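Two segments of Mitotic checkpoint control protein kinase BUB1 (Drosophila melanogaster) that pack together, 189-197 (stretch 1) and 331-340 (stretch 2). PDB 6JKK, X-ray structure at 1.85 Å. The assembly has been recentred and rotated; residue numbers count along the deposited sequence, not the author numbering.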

# COMPACT_ATOMS: atom_id res chain seq x y z
N LEU A 189 -3.90 2.65 4.71
CA LEU A 189 -4.78 3.49 5.50
C LEU A 189 -5.52 2.60 6.49
O LEU A 189 -5.87 1.47 6.16
CB LEU A 189 -5.79 4.21 4.61
CG LEU A 189 -5.27 5.16 3.53
CD1 LEU A 189 -6.43 5.77 2.74
CD2 LEU A 189 -4.40 6.26 4.12
N LEU A 190 -5.76 3.12 7.69
CA LEU A 190 -6.64 2.43 8.63
C LEU A 190 -8.03 2.99 8.43
O LEU A 190 -8.28 4.17 8.68
CB LEU A 190 -6.18 2.66 10.08
CG LEU A 190 -6.99 1.98 11.19
CD1 LEU A 190 -6.91 0.49 11.05
CD2 LEU A 190 -6.49 2.40 12.55
N MET A 191 -8.94 2.14 7.97
CA MET A 191 -10.26 2.59 7.54
C MET A 191 -11.27 2.53 8.68
O MET A 191 -12.25 3.28 8.69
CB MET A 191 -10.76 1.73 6.38
CG MET A 191 -9.81 1.71 5.20
SD MET A 191 -9.45 3.39 4.63
CE MET A 191 -11.01 3.83 3.88
N LYS A 192 -11.01 1.66 9.64
CA LYS A 192 -11.90 1.48 10.78
C LYS A 192 -11.13 0.84 11.93
O LYS A 192 -10.02 0.34 11.72
CB LYS A 192 -13.11 0.63 10.37
CG LYS A 192 -12.80 -0.76 9.84
CD LYS A 192 -14.11 -1.49 9.53
CE LYS A 192 -13.87 -2.85 8.88
NZ LYS A 192 -12.99 -3.72 9.69
N PRO A 193 -11.69 0.87 13.15
CA PRO A 193 -10.96 0.26 14.27
C PRO A 193 -10.72 -1.23 14.05
O PRO A 193 -11.36 -1.82 13.18
CB PRO A 193 -11.90 0.49 15.46
CG PRO A 193 -12.72 1.69 15.07
CD PRO A 193 -12.91 1.56 13.60
N ILE A 194 -9.81 -1.83 14.80
CA ILE A 194 -9.53 -3.27 14.68
C ILE A 194 -10.57 -4.09 15.44
O ILE A 194 -11.04 -3.65 16.48
CB ILE A 194 -8.11 -3.60 15.23
CG1 ILE A 194 -7.03 -3.07 14.31
CG2 ILE A 194 -7.90 -5.08 15.36
CD1 ILE A 194 -6.69 -1.65 14.54
N CYS A 195 -10.95 -5.26 14.91
CA CYS A 195 -11.69 -6.26 15.69
C CYS A 195 -10.72 -7.32 16.20
O CYS A 195 -9.69 -7.58 15.59
CB CYS A 195 -12.77 -6.95 14.86
SG CYS A 195 -13.16 -6.18 13.29
N ALA A 196 -11.07 -7.94 17.33
CA ALA A 196 -10.23 -8.98 17.91
C ALA A 196 -9.95 -10.17 16.98
O ALA A 196 -8.99 -10.91 17.18
CB ALA A 196 -10.84 -9.46 19.21
N ASP A 197 -10.81 -10.35 15.97
CA ASP A 197 -10.63 -11.41 14.98
C ASP A 197 -9.59 -10.98 13.94
O ASP A 197 -9.77 -9.99 13.25
CB ASP A 197 -11.97 -11.72 14.30
CG ASP A 197 -11.83 -12.62 13.10
OD1 ASP A 197 -12.61 -12.45 12.13
OD2 ASP A 197 -10.95 -13.50 13.12
N ALA A 331 -5.13 -4.92 24.64
CA ALA A 331 -4.26 -4.08 23.82
C ALA A 331 -5.00 -3.46 22.64
O ALA A 331 -4.79 -2.29 22.31
CB ALA A 331 -3.05 -4.87 23.34
N ILE A 332 -5.84 -4.25 21.98
CA ILE A 332 -6.64 -3.76 20.86
C ILE A 332 -7.62 -2.70 21.35
O ILE A 332 -7.82 -1.66 20.71
CB ILE A 332 -7.41 -4.90 20.16
CG1 ILE A 332 -6.45 -5.81 19.40
CG2 ILE A 332 -8.47 -4.35 19.20
CD1 ILE A 332 -7.14 -6.94 18.66
N SER A 333 -8.24 -2.98 22.50
CA SER A 333 -9.18 -2.04 23.12
C SER A 333 -8.49 -0.70 23.38
O SER A 333 -9.02 0.37 23.04
CB SER A 333 -9.72 -2.63 24.42
OG SER A 333 -10.67 -1.77 25.03
N LYS A 334 -7.30 -0.76 23.98
CA LYS A 334 -6.53 0.44 24.28
C LYS A 334 -6.11 1.19 23.01
O LYS A 334 -6.10 2.42 22.98
CB LYS A 334 -5.31 0.08 25.12
CG LYS A 334 -5.65 -0.38 26.53
CD LYS A 334 -4.39 -0.71 27.33
CE LYS A 334 -3.63 -1.90 26.75
NZ LYS A 334 -2.51 -2.34 27.64
N PHE A 335 -5.74 0.43 21.98
CA PHE A 335 -5.37 1.00 20.69
C PHE A 335 -6.54 1.73 20.06
O PHE A 335 -6.40 2.87 19.59
CB PHE A 335 -4.87 -0.11 19.75
CG PHE A 335 -4.55 0.35 18.36
CD1 PHE A 335 -3.28 0.81 18.05
CD2 PHE A 335 -5.52 0.32 17.36
CE1 PHE A 335 -2.98 1.23 16.76
CE2 PHE A 335 -5.22 0.76 16.09
CZ PHE A 335 -3.95 1.20 15.78
N ASN A 336 -7.70 1.07 20.03
CA ASN A 336 -8.90 1.67 19.44
C ASN A 336 -9.32 2.94 20.17
O ASN A 336 -9.76 3.92 19.56
CB ASN A 336 -10.05 0.66 19.40
CG ASN A 336 -9.92 -0.35 18.28
OD1 ASN A 336 -9.16 -0.14 17.33
ND2 ASN A 336 -10.67 -1.45 18.37
N THR A 337 -9.17 2.93 21.49
CA THR A 337 -9.49 4.10 22.31
C THR A 337 -8.62 5.31 21.94
O THR A 337 -9.10 6.45 21.88
CB THR A 337 -9.39 3.79 23.82
OG1 THR A 337 -10.39 2.82 24.17
CG2 THR A 337 -9.60 5.05 24.65
N ILE A 338 -7.34 5.06 21.68
CA ILE A 338 -6.42 6.12 21.27
C ILE A 338 -6.86 6.70 19.92
O ILE A 338 -6.79 7.91 19.70
CB ILE A 338 -4.96 5.61 21.20
CG1 ILE A 338 -4.45 5.26 22.60
CG2 ILE A 338 -4.05 6.64 20.54
CD1 ILE A 338 -3.25 4.33 22.60
N LEU A 339 -7.32 5.82 19.03
CA LEU A 339 -7.82 6.20 17.71
C LEU A 339 -9.05 7.09 17.79
O LEU A 339 -9.19 8.03 17.00
CB LEU A 339 -8.24 4.96 16.93
CG LEU A 339 -7.25 3.96 16.35
CD1 LEU A 339 -8.04 2.85 15.66
CD2 LEU A 339 -6.31 4.64 15.38
N GLN A 340 -9.95 6.76 18.72
CA GLN A 340 -11.30 7.32 18.80
C GLN A 340 -11.94 7.62 17.44
O GLN A 340 -13.14 7.86 17.34
CB GLN A 340 -11.36 8.53 19.74
CG GLN A 340 -10.52 9.73 19.30
CD GLN A 340 -9.83 10.42 20.46
OE1 GLN A 340 -10.21 10.26 21.62
NE2 GLN A 340 -8.79 11.19 20.15

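A short run that leaves a strand and continues as loop lies against one side of a helix, and the contact rests on one polar clamp set among apolar side chains. Together the stretches bury 343 Å², a modest area, with Ile194 contributing the most.

The polar part is a pair of hydrogen bonds between one side chain and one residue's backbone. Ile194 N donates to Asn336 OD1 at 3.1 Å, and Asn336 ND2 donates to Ile194 O at 2.9 Å, the second bond being the straighter (163° against 151°). A carboxamide suits this place because it carries an acceptor and a donor side by side, matching the NH and CO of a single extended residue. Asn336, with chi1 in m and chi2 at -17°, presents both. The amide thus pairs with both polar backbone groups of Ile194. Asn336 N keeps its own helical bond to Ile332 O at 2.8 Å.

The contact face follows the helical repeat. Ile332, Phe335, Asn336 and Leu339, spaced three, one and three apart, all direct CA-to-CB toward the loop; Ile332, Phe335 and Leu339 are its apolar members. Ile194, also pointing toward its partner, bonds to Asn336 through its backbone while its side chain also reaches the neighbours: CD1 comes within 3.2 Å of Phe335 CE2, a tight approach, while CG2 lies 3.9 Å from Ile332 CD1. Leu190 CD2 sits at the edge of the Phe335 ring, 4.1 Å from CE2, and meets Leu339 CD1 at 3.5 Å. Ile194 thus uses two separate methyls, whereas the single methyl CD2 of Leu190 reaches two neighbours.

Smaller contributions come from Pro193, whose CB lies 3.4 Å from Asn336 OD1, and Ala196, whose CA lies 3.8 Å from Ile332 CD1. Lys192 and Cys195 direct CA-to-CB away, as do Ser333 and Gln340 in the second stretch.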